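Local coordinates for cytokinin riboside 5'-monophosphate phosphoribohydrolase (Corynebacterium glutamicum, PDB 5ZBL), which belongs to the possible lysine decarboxylase family of the SLOG clan and has a Rossmann-like alpha/beta fold built on a parallel sheet, at residues Thr33-Ala38 with Ala59-Glu64. Residues are numbered along the deposited sequence; the frame is centred on the assembly and turned at random.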
loop_
_atom_site.group_PDB
_atom_site.type_symbol
_atom_site.label_atom_id
_atom_site.label_comp_id
_atom_site.label_asym_id
_atom_site.label_seq_id
_atom_site.Cartn_x
_atom_site.Cartn_y
_atom_site.Cartn_z
ATOM N N THR A 33 -9.438 23.947 0.333
ATOM C CA THR A 33 -9.061 24.652 1.568
ATOM C C THR A 33 -7.657 24.274 1.976
ATOM O O THR A 33 -6.902 25.107 2.508
ATOM C CB THR A 33 -10.030 24.364 2.745
ATOM O OG1 THR A 33 -11.359 24.307 2.250
ATOM C CG2 THR A 33 -10.003 25.490 3.722
ATOM N N LEU A 34 -7.317 23.009 1.751
ATOM C CA LEU A 34 -5.979 22.527 2.083
ATOM C C LEU A 34 -4.902 23.203 1.193
ATOM O O LEU A 34 -3.893 23.736 1.691
ATOM C CB LEU A 34 -5.958 20.995 1.985
ATOM C CG LEU A 34 -4.623 20.324 2.278
ATOM C CD1 LEU A 34 -4.045 20.700 3.654
ATOM C CD2 LEU A 34 -4.785 18.824 2.113
ATOM N N ALA A 35 -5.139 23.187 -0.116
ATOM C CA ALA A 35 -4.291 23.877 -1.088
ATOM C C ALA A 35 -4.028 25.364 -0.776
ATOM O O ALA A 35 -2.895 25.841 -0.880
ATOM C CB ALA A 35 -4.931 23.753 -2.465
ATOM N N LYS A 36 -5.091 26.090 -0.425
ATOM C CA LYS A 36 -5.005 27.536 -0.102
ATOM C C LYS A 36 -4.145 27.828 1.144
ATOM O O LYS A 36 -3.318 28.753 1.144
ATOM C CB LYS A 36 -6.437 28.125 0.059
ATOM C CG LYS A 36 -6.557 29.606 0.450
ATOM C CD LYS A 36 -5.778 30.562 -0.469
ATOM C CE LYS A 36 -6.358 31.976 -0.517
ATOM N NZ LYS A 36 -6.183 32.541 -1.885
ATOM N N THR A 37 -4.388 27.057 2.206
ATOM C CA THR A 37 -3.616 27.126 3.433
ATOM C C THR A 37 -2.158 26.878 3.142
ATOM O O THR A 37 -1.281 27.617 3.625
ATOM C CB THR A 37 -4.102 26.057 4.419
ATOM O OG1 THR A 37 -5.513 26.163 4.521
ATOM C CG2 THR A 37 -3.491 26.222 5.809
ATOM N N ALA A 38 -1.881 25.841 2.354
ATOM C CA ALA A 38 -0.486 25.511 2.065
ATOM C C ALA A 38 0.202 26.630 1.295
ATOM O O ALA A 38 1.311 27.018 1.655
ATOM C CB ALA A 38 -0.373 24.171 1.322
ATOM N N ALA A 59 -4.318 19.951 -7.541
ATOM C CA ALA A 59 -3.383 20.534 -8.489
ATOM C C ALA A 59 -3.902 21.912 -8.899
ATOM O O ALA A 59 -3.186 22.890 -8.734
ATOM C CB ALA A 59 -3.214 19.640 -9.711
ATOM N N ASP A 60 -5.148 21.968 -9.367
ATOM C CA ASP A 60 -5.814 23.220 -9.768
ATOM C C ASP A 60 -5.898 24.251 -8.688
ATOM O O ASP A 60 -5.847 25.443 -8.993
ATOM C CB ASP A 60 -7.265 22.948 -10.225
ATOM C CG ASP A 60 -7.347 22.298 -11.616
ATOM O OD1 ASP A 60 -6.297 22.176 -12.309
ATOM O OD2 ASP A 60 -8.465 21.911 -12.017
ATOM N N ALA A 61 -6.116 23.823 -7.442
ATOM C CA ALA A 61 -6.301 24.762 -6.349
ATOM C C ALA A 61 -5.004 25.397 -5.911
ATOM O O ALA A 61 -5.009 26.583 -5.493
ATOM C CB ALA A 61 -7.021 24.116 -5.166
ATOM N N PHE A 62 -3.894 24.662 -6.015
ATOM C CA PHE A 62 -2.569 25.212 -5.665
ATOM C C PHE A 62 -2.209 26.232 -6.749
ATOM O O PHE A 62 -1.703 27.331 -6.474
ATOM C CB PHE A 62 -1.463 24.139 -5.611
ATOM C CG PHE A 62 -1.187 23.555 -4.249
ATOM C CD1 PHE A 62 -1.942 22.502 -3.758
ATOM C CD2 PHE A 62 -0.071 23.954 -3.518
ATOM C CE1 PHE A 62 -1.639 21.903 -2.542
ATOM C CE2 PHE A 62 0.226 23.369 -2.290
ATOM C CZ PHE A 62 -0.550 22.317 -1.825
ATOM N N LEU A 63 -2.441 25.826 -7.988
ATOM C CA LEU A 63 -2.195 26.693 -9.130
ATOM C C LEU A 63 -3.011 27.980 -9.017
ATOM O O LEU A 63 -2.435 29.068 -9.000
ATOM C CB LEU A 63 -2.495 25.979 -10.444
ATOM C CG LEU A 63 -1.499 24.880 -10.819
ATOM C CD1 LEU A 63 -2.023 24.190 -12.078
ATOM C CD2 LEU A 63 -0.076 25.418 -11.014
ATOM N N GLU A 64 -4.322 27.837 -8.851
ATOM C CA GLU A 64 -5.215 28.989 -8.831
ATOM C C GLU A 64 -5.088 29.898 -7.629
ATOM O O GLU A 64 -5.625 30.971 -7.676
ATOM C CB GLU A 64 -6.667 28.543 -8.974
ATOM C CG GLU A 64 -6.945 28.057 -10.373
ATOM C CD GLU A 64 -8.239 27.301 -10.510
ATOM O OE1 GLU A 64 -9.078 27.346 -9.582
ATOM O OE2 GLU A 64 -8.423 26.704 -11.589
#
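Ala35 meets both Ala61 and Phe62 where two neighbouring helices pack. The segment axes approach to 8.3 Å and cross at -36°. Ala35 and Phe62 are level with each other, their CA atoms 5.1 Å apart.

Ala35 CB points at the other helix and lies 3.4 Å from Ala61 CB, tighter than usual for two carbons. The small side chains let the backbones come this close. The same methyl also touches Phe62 CD1 at 3.5 Å.

The Phe62 side chain leaves its backbone to one side. Its chi1 of -94° is well off the usual staggered position near -60°, and the end of the ring comes back to Ala35 and Ala38. Ala35 CA makes a CH-pi contact over one face, 4.0 Å from the ring centroid and 29° off the normal. Ala35 O also lies above that face, over its centre. Further along, Ala38 CB approaches the ring obliquely, 3.7 Å from Phe62 CZ. Leu45 of strand 44-47 and Val39 also touch Phe62, so the ring sits between helix and sheet.

Within helix 25-40, Thr37 OG1 donates to Thr33 O at 2.7 Å. Neither threonine meets the other segment; Thr37 packs on helix 178-186.

Helix 25-40 links strands 12-16 and 44-47, and helix 53-64 links strands 44-47 and 69-74. Their close pairing is typical of consecutive beta-alpha-beta crossovers in a Rossmann-like fold.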